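Local coordinates for F-BAR domain only protein 1 (Danio rerio, PDB 5JP2), which probably acts early in clathrin-mediated endocytosis and binds a peptide of the endocytic protein Eps15 through its mu homology domain, at residues 177-183 against 242-248; 207-211 against 225-229. All coordinates share one frame; numbering follows the deposited sequence.

Interaction 1 (177-183 against 242-248); sequences TSVQVLL and SLAVQFV
Leu-182 and Ala-244 face each other as an antiparallel hydrogen-bonded pair, joined by Leu-182 N to Ala-244 O at 2.6 Å and by Ala-244 N to Leu-182 O at 2.8 Å. Gln-180 and Gln-246 repeat this pair of hydrogen bonds two residues along, with N to O 2.9 Å in each direction. Between them Val-181 and Val-245 form the non-hydrogen-bonded pair, where CA-H...O contacts fill in. The strand axes run at 162°, nearly antiparallel. Toward Thr-177 the register slips by one residue in a beta bulge: Ser-178 and Val-179 share the place opposite Phe-247. Thr-177 and Val-248 then pair again, but Val-248 N reaches Thr-177 O at a bent 132°.

On one face the branches of Val-181 divide the work. Its CG1, pointing opposite the backbone N (chi1 179°), meets Leu-243 CD2 at 4.0 Å, while CG2 turns to Val-245 CG2 at 4.3 Å. Leu-183 CD1 lies against Leu-243 CG, and Val-179 CG2 against Phe-247 CB at 4.0 Å. On the other face Leu-182 CD1 lies 4.1 Å from Gln-246 CG.

Further out, Leu-145 and Leu-147 of strand 145-154 pack on Val-245, and Ala-149 on Leu-243, while Leu-211 touches Val-179 and Val-181. Tyr-280 meets the Phe-247 ring edge-to-face, and an aromatic side chain of the bound peptide packs on Val-248. This is a bulged antiparallel strand pair inside the large mixed sheet of a mu homology domain, one face packed against a second sheet.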
ATOM      1  N   THR B 177     -10.091  -4.112   4.396  1.00 28.53           N
ATOM      2  CA  THR B 177     -10.251  -4.849   5.637  1.00 23.81           C
ATOM      3  C   THR B 177      -9.564  -4.097   6.769  1.00 31.37           C
ATOM      4  O   THR B 177      -8.917  -3.084   6.557  1.00 31.58           O
ATOM      5  CB  THR B 177      -9.709  -6.278   5.496  1.00 33.14           C
ATOM      6  OG1 THR B 177      -8.287  -6.260   5.367  1.00 45.16           O
ATOM      7  CG2 THR B 177     -10.280  -6.927   4.264  1.00 32.08           C
ATOM      8  N   SER B 178      -9.704  -4.621   7.983  1.00 34.52           N
ATOM      9  CA  SER B 178      -9.228  -3.961   9.200  1.00 26.83           C
ATOM     10  C   SER B 178      -9.634  -2.485   9.241  1.00 30.10           C
ATOM     11  O   SER B 178      -8.856  -1.609   9.608  1.00 34.26           O
ATOM     12  CB  SER B 178      -7.715  -4.116   9.338  1.00 35.88           C
ATOM     13  OG  SER B 178      -7.371  -5.450   9.641  1.00 41.30           O
ATOM     14  N   VAL B 179     -10.881  -2.215   8.882  1.00 29.95           N
ATOM     15  CA  VAL B 179     -11.370  -0.854   8.751  1.00 21.69           C
ATOM     16  C   VAL B 179     -11.708  -0.290  10.124  1.00 24.03           C
ATOM     17  O   VAL B 179     -12.487  -0.877  10.873  1.00 40.43           O
ATOM     18  CB  VAL B 179     -12.586  -0.793   7.819  1.00 26.75           C
ATOM     19  CG1 VAL B 179     -13.001   0.654   7.607  1.00 24.11           C
ATOM     20  CG2 VAL B 179     -12.264  -1.449   6.498  1.00 26.96           C
ATOM     21  N   GLN B 180     -11.116   0.852  10.446  1.00 32.49           N
ATOM     22  CA  GLN B 180     -11.342   1.563  11.691  1.00 27.20           C
ATOM     23  C   GLN B 180     -11.553   3.044  11.411  1.00 24.05           C
ATOM     24  O   GLN B 180     -10.970   3.602  10.490  1.00 32.53           O
ATOM     25  CB  GLN B 180     -10.157   1.421  12.639  1.00 34.56           C
ATOM     26  CG  GLN B 180      -9.937   0.062  13.211  1.00 33.39           C
ATOM     27  CD  GLN B 180      -8.822   0.065  14.223  1.00 39.64           C
ATOM     28  OE1 GLN B 180      -8.157   1.073  14.413  1.00 53.24           O
ATOM     29  NE2 GLN B 180      -8.613  -1.059  14.886  1.00 44.62           N
ATOM     30  N   VAL B 181     -12.344   3.689  12.250  1.00 29.30           N
ATOM     31  CA  VAL B 181     -12.550   5.125  12.176  1.00 32.30           C
ATOM     32  C   VAL B 181     -12.256   5.692  13.546  1.00 29.17           C
ATOM     33  O   VAL B 181     -12.808   5.226  14.544  1.00 36.13           O
ATOM     34  CB  VAL B 181     -13.973   5.496  11.731  1.00 25.27           C
ATOM     35  CG1 VAL B 181     -14.145   7.026  11.703  1.00 21.88           C
ATOM     36  CG2 VAL B 181     -14.251   4.911  10.387  1.00 24.51           C
ATOM     37  N   LEU B 182     -11.398   6.700  13.587  1.00 28.43           N
ATOM     38  CA  LEU B 182     -10.890   7.264  14.826  1.00 23.97           C
ATOM     39  C   LEU B 182     -11.258   8.735  14.898  1.00 31.20           C
ATOM     40  O   LEU B 182     -10.936   9.505  13.990  1.00 38.80           O
ATOM     41  CB  LEU B 182      -9.379   7.091  14.913  1.00 37.43           C
ATOM     42  CG  LEU B 182      -8.906   5.647  14.765  1.00 38.74           C
ATOM     43  CD1 LEU B 182      -7.459   5.589  14.376  1.00 53.73           C
ATOM     44  CD2 LEU B 182      -9.116   4.943  16.058  1.00 46.10           C
ATOM     45  N   LEU B 183     -11.945   9.111  15.960  1.00 29.78           N
ATOM     46  CA  LEU B 183     -12.251  10.508  16.253  1.00 30.42           C
ATOM     47  C   LEU B 183     -11.618  10.856  17.592  1.00 39.91           C
ATOM     48  O   LEU B 183     -12.052  10.328  18.629  1.00 42.82           O
ATOM     49  CB  LEU B 183     -13.758  10.739  16.283  1.00 27.66           C
ATOM     50  CG  LEU B 183     -14.251  12.094  16.768  1.00 32.29           C
ATOM     51  CD1 LEU B 183     -13.778  13.216  15.867  1.00 36.46           C
ATOM     52  CD2 LEU B 183     -15.740  12.066  16.825  1.00 44.83           C
ATOM     53  N   SER B 242     -10.923  16.319  13.463  1.00 57.63           N
ATOM     54  CA  SER B 242     -10.684  15.551  12.252  1.00 43.77           C
ATOM     55  C   SER B 242     -10.828  14.072  12.555  1.00 34.78           C
ATOM     56  O   SER B 242     -10.447  13.612  13.628  1.00 38.18           O
ATOM     57  CB  SER B 242      -9.287  15.803  11.711  1.00 38.73           C
ATOM     58  OG  SER B 242      -9.184  17.075  11.115  1.00 66.74           O
ATOM     59  N   LEU B 243     -11.364  13.326  11.606  1.00 28.58           N
ATOM     60  CA  LEU B 243     -11.481  11.886  11.751  1.00 26.75           C
ATOM     61  C   LEU B 243     -10.400  11.190  10.935  1.00 27.91           C
ATOM     62  O   LEU B 243     -10.079  11.612   9.825  1.00 31.04           O
ATOM     63  CB  LEU B 243     -12.854  11.405  11.292  1.00 34.27           C
ATOM     64  CG  LEU B 243     -14.060  11.946  12.056  1.00 32.19           C
ATOM     65  CD1 LEU B 243     -14.741  13.006  11.234  1.00 41.42           C
ATOM     66  CD2 LEU B 243     -15.001  10.848  12.384  1.00 25.67           C
ATOM     67  N   ALA B 244      -9.840  10.128  11.495  1.00 33.63           N
ATOM     68  CA  ALA B 244      -8.864   9.293  10.817  1.00 30.78           C
ATOM     69  C   ALA B 244      -9.472   7.934  10.512  1.00 30.12           C
ATOM     70  O   ALA B 244     -10.191   7.367  11.340  1.00 28.02           O
ATOM     71  CB  ALA B 244      -7.603   9.128  11.659  1.00 26.39           C
ATOM     72  N   VAL B 245      -9.197   7.435   9.308  1.00 33.45           N
ATOM     73  CA  VAL B 245      -9.631   6.120   8.857  1.00 17.23           C
ATOM     74  C   VAL B 245      -8.416   5.252   8.571  1.00 24.11           C
ATOM     75  O   VAL B 245      -7.436   5.701   7.972  1.00 32.70           O
ATOM     76  CB  VAL B 245     -10.526   6.214   7.612  1.00 22.31           C
ATOM     77  CG1 VAL B 245     -11.060   4.850   7.247  1.00 30.66           C
ATOM     78  CG2 VAL B 245     -11.663   7.161   7.872  1.00 29.30           C
ATOM     79  N   GLN B 246      -8.511   3.991   8.965  1.00 31.89           N
ATOM     80  CA  GLN B 246      -7.469   3.007   8.753  1.00 22.86           C
ATOM     81  C   GLN B 246      -8.051   1.819   8.015  1.00 28.44           C
ATOM     82  O   GLN B 246      -9.162   1.388   8.308  1.00 31.47           O
ATOM     83  CB  GLN B 246      -6.866   2.571  10.079  1.00 28.76           C
ATOM     84  CG  GLN B 246      -6.322   3.750  10.851  1.00 40.27           C
ATOM     85  CD  GLN B 246      -5.700   3.347  12.143  1.00 37.41           C
ATOM     86  OE1 GLN B 246      -6.222   2.500  12.852  1.00 42.11           O
ATOM     87  NE2 GLN B 246      -4.605   3.990  12.491  1.00 56.17           N
ATOM     88  N   PHE B 247      -7.303   1.299   7.055  1.00 30.31           N
ATOM     89  CA  PHE B 247      -7.706   0.078   6.382  1.00 30.53           C
ATOM     90  C   PHE B 247      -6.503  -0.518   5.674  1.00 28.83           C
ATOM     91  O   PHE B 247      -5.438   0.092   5.591  1.00 38.74           O
ATOM     92  CB  PHE B 247      -8.871   0.325   5.412  1.00 21.26           C
ATOM     93  CG  PHE B 247      -8.593   1.342   4.338  1.00 31.96           C
ATOM     94  CD1 PHE B 247      -7.774   1.039   3.249  1.00 26.78           C
ATOM     95  CD2 PHE B 247      -9.205   2.587   4.384  1.00 27.78           C
ATOM     96  CE1 PHE B 247      -7.534   1.973   2.263  1.00 17.72           C
ATOM     97  CE2 PHE B 247      -8.981   3.524   3.397  1.00 20.18           C
ATOM     98  CZ  PHE B 247      -8.144   3.205   2.324  1.00 24.03           C
ATOM     99  N   VAL B 248      -6.718  -1.704   5.108  1.00 31.99           N
ATOM    100  CA  VAL B 248      -5.684  -2.546   4.536  1.00 25.68           C
ATOM    101  C   VAL B 248      -6.324  -3.226   3.340  1.00 28.24           C
ATOM    102  O   VAL B 248      -7.542  -3.348   3.255  1.00 35.04           O
ATOM    103  CB  VAL B 248      -5.155  -3.581   5.568  1.00 44.99           C
ATOM    104  CG1 VAL B 248      -4.342  -4.670   4.927  1.00 62.96           C
ATOM    105  CG2 VAL B 248      -4.333  -2.906   6.622  1.00 33.02           C
TER

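Interaction 2 (207-211 against 225-229); sequences LLWKL and TLCAS
Strands 207-210 and 225-229 run nearly antiparallel, at 158°, but their axes stay 10.0 Å apart, so Leu-207, Trp-209 and Leu-211 meet Leu-226 and Ala-228 through side chains, with no hydrogen bond between the two segments.

The indole of Trp-209 fills the middle. Leu-226 comes down on one face of it: its methyl CD1 sits 3.6 Å from the centroid of the six-membered ring and only 2° off the ring normal, a CH-pi contact almost directly over that ring. The other methyl, CD2, leans back toward the pyrrole side and lies 4.1 Å from Trp-209 CG. With CG between the backbone N and the carbonyl carbon (chi1 57°), the isopropyl end of Leu-226 is carried over the indole. Ala-228 approaches differently, in the plane of the indole, with CB 3.8 Å from the rim atom CH2 of Trp-209. The same CB touches Leu-207 CD1 at 3.9 Å, so one methyl meets both the tryptophan edge and the leucine, which lie next to each other. Farther along, Leu-211 CD2 adds a looser apolar contact with Leu-226 CD2, at 4.3 Å.

The one polar atom of the indole is satisfied from elsewhere, as Trp-209 NE1 is hydrogen-bonded to Pro-196 O. With a neighbour over a face, another at the edge and this bond at the nitrogen, the ring probably has little freedom to turn. Tyr-164 closes in on Leu-226 and Leu-211, while Ala-198 packs on Trp-209 and Leu-207. Strand 206-210 belongs to the large mixed sheet and strand 223-231 to a separate antiparallel one; their facing side chains form the buried interface between layers characteristic of a beta-sandwich, here in the beta-rich mu homology domain.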
ATOM      1  N   LEU B 207     -12.283   8.215  20.057  1.00 33.82           N
ATOM      2  CA  LEU B 207     -13.389   7.311  19.785  1.00 31.00           C
ATOM      3  C   LEU B 207     -13.030   6.346  18.661  1.00 34.68           C
ATOM      4  O   LEU B 207     -12.442   6.741  17.652  1.00 44.54           O
ATOM      5  CB  LEU B 207     -14.624   8.098  19.379  1.00 33.32           C
ATOM      6  CG  LEU B 207     -15.430   8.731  20.483  1.00 37.57           C
ATOM      7  CD1 LEU B 207     -16.569   9.487  19.856  1.00 53.72           C
ATOM      8  CD2 LEU B 207     -15.939   7.643  21.374  1.00 35.76           C
ATOM      9  N   LEU B 208     -13.372   5.075  18.845  1.00 35.36           N
ATOM     10  CA  LEU B 208     -13.044   4.022  17.893  1.00 28.38           C
ATOM     11  C   LEU B 208     -14.293   3.331  17.381  1.00 35.28           C
ATOM     12  O   LEU B 208     -15.048   2.747  18.159  1.00 41.75           O
ATOM     13  CB  LEU B 208     -12.131   2.980  18.528  1.00 33.30           C
ATOM     14  CG  LEU B 208     -11.860   1.745  17.667  1.00 46.09           C
ATOM     15  CD1 LEU B 208     -11.133   2.074  16.377  1.00 47.49           C
ATOM     16  CD2 LEU B 208     -11.088   0.710  18.450  1.00 42.55           C
ATOM     17  N   TRP B 209     -14.506   3.398  16.073  1.00 48.90           N
ATOM     18  CA  TRP B 209     -15.468   2.552  15.385  1.00 27.76           C
ATOM     19  C   TRP B 209     -14.717   1.465  14.630  1.00 31.67           C
ATOM     20  O   TRP B 209     -13.753   1.755  13.919  1.00 41.40           O
ATOM     21  CB  TRP B 209     -16.320   3.346  14.405  1.00 38.23           C
ATOM     22  CG  TRP B 209     -17.330   4.235  15.032  1.00 30.47           C
ATOM     23  CD1 TRP B 209     -18.590   3.907  15.414  1.00 27.31           C
ATOM     24  CD2 TRP B 209     -17.177   5.623  15.306  1.00 34.84           C
ATOM     25  NE1 TRP B 209     -19.229   5.001  15.920  1.00 39.60           N
ATOM     26  CE2 TRP B 209     -18.382   6.071  15.865  1.00 35.86           C
ATOM     27  CE3 TRP B 209     -16.131   6.527  15.146  1.00 32.21           C
ATOM     28  CZ2 TRP B 209     -18.570   7.381  16.265  1.00 38.86           C
ATOM     29  CZ3 TRP B 209     -16.324   7.825  15.525  1.00 28.17           C
ATOM     30  CH2 TRP B 209     -17.533   8.244  16.081  1.00 35.43           C
ATOM     31  N   LYS B 210     -15.175   0.231  14.755  1.00 32.53           N
ATOM     32  CA  LYS B 210     -14.703  -0.866  13.927  1.00 33.23           C
ATOM     33  C   LYS B 210     -15.772  -1.153  12.889  1.00 34.50           C
ATOM     34  O   LYS B 210     -16.915  -1.443  13.242  1.00 38.89           O
ATOM     35  CB  LYS B 210     -14.432  -2.121  14.752  1.00 42.66           C
ATOM     36  CG  LYS B 210     -13.298  -2.023  15.735  1.00 51.22           C
ATOM     37  CD  LYS B 210     -13.015  -3.388  16.325  1.00 59.97           C
ATOM     38  CE  LYS B 210     -11.850  -3.360  17.284  1.00 67.84           C
ATOM     39  NZ  LYS B 210     -11.604  -4.707  17.864  1.00113.65           N
ATOM     40  N   LEU B 211     -15.393  -1.120  11.624  1.00 34.46           N
ATOM     41  CA  LEU B 211     -16.330  -1.272  10.532  1.00 32.41           C
ATOM     42  C   LEU B 211     -16.163  -2.640   9.897  1.00 32.25           C
ATOM     43  O   LEU B 211     -15.085  -3.229   9.931  1.00 33.25           O
ATOM     44  CB  LEU B 211     -16.109  -0.197   9.471  1.00 37.53           C
ATOM     45  CG  LEU B 211     -16.299   1.250   9.894  1.00 28.79           C
ATOM     46  CD1 LEU B 211     -16.108   2.146   8.721  1.00 37.78           C
ATOM     47  CD2 LEU B 211     -17.678   1.426  10.440  1.00 45.84           C
ATOM     48  N   THR B 225     -22.569   5.508   7.138  1.00 39.22           N
ATOM     49  CA  THR B 225     -22.544   6.775   7.845  1.00 40.79           C
ATOM     50  C   THR B 225     -22.405   6.483   9.329  1.00 27.56           C
ATOM     51  O   THR B 225     -22.752   5.398   9.784  1.00 33.41           O
ATOM     52  CB  THR B 225     -23.802   7.588   7.575  1.00 35.30           C
ATOM     53  OG1 THR B 225     -23.727   8.814   8.295  1.00 42.48           O
ATOM     54  CG2 THR B 225     -25.005   6.836   8.052  1.00 53.96           C
ATOM     55  N   LEU B 226     -21.838   7.427  10.071  1.00 33.70           N
ATOM     56  CA  LEU B 226     -21.724   7.285  11.517  1.00 27.70           C
ATOM     57  C   LEU B 226     -21.588   8.669  12.138  1.00 31.96           C
ATOM     58  O   LEU B 226     -21.193   9.624  11.471  1.00 36.55           O
ATOM     59  CB  LEU B 226     -20.535   6.400  11.901  1.00 39.10           C
ATOM     60  CG  LEU B 226     -19.135   6.794  11.428  1.00 30.97           C
ATOM     61  CD1 LEU B 226     -18.481   7.784  12.367  1.00 31.26           C
ATOM     62  CD2 LEU B 226     -18.236   5.587  11.235  1.00 26.64           C
ATOM     63  N   CYS B 227     -21.903   8.768  13.427  1.00 30.76           N
ATOM     64  CA  CYS B 227     -21.895  10.076  14.065  1.00 38.78           C
ATOM     65  C   CYS B 227     -21.751   9.943  15.570  1.00 37.70           C
ATOM     66  O   CYS B 227     -22.011   8.892  16.156  1.00 38.74           O
ATOM     67  CB  CYS B 227     -23.161  10.854  13.755  1.00 52.80           C
ATOM     68  SG  CYS B 227     -24.552  10.081  14.463  1.00 54.43           S
ATOM     69  N   ALA B 228     -21.355  11.047  16.188  1.00 36.24           N
ATOM     70  CA  ALA B 228     -21.190  11.103  17.627  1.00 40.82           C
ATOM     71  C   ALA B 228     -21.443  12.523  18.094  1.00 40.34           C
ATOM     72  O   ALA B 228     -21.272  13.474  17.333  1.00 40.51           O
ATOM     73  CB  ALA B 228     -19.793  10.655  18.047  1.00 43.43           C
ATOM     74  N   SER B 229     -21.848  12.654  19.356  1.00 43.54           N
ATOM     75  CA  SER B 229     -22.101  13.943  19.978  1.00 51.90           C
ATOM     76  C   SER B 229     -21.681  13.882  21.433  1.00 48.64           C
ATOM     77  O   SER B 229     -21.673  12.814  22.042  1.00 50.24           O
ATOM     78  CB  SER B 229     -23.568  14.332  19.902  1.00 52.06           C
ATOM     79  OG  SER B 229     -24.339  13.361  20.572  1.00 58.59           O
TER

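How the interactions relate
Of the four segments, 177-183 comes first along the chain, then 207-211, 225-229 and finally 242-248. Interaction 2 closes the short inner loop, and interaction 1 the longer outer one that contains it, so the two nest without crossing. Both reach the same sheet: strand 179-184 has strand 242-250 on one side and strand 206-210 on the other, with probable backbone hydrogen bonds from Leu-183 O to Leu-207 N and from Trp-209 O to Val-181 N. Interaction 1 thus joins strands within that sheet, whereas interaction 2 ties the sheet to the layer carrying strand 223-231, which leads on to 242-250.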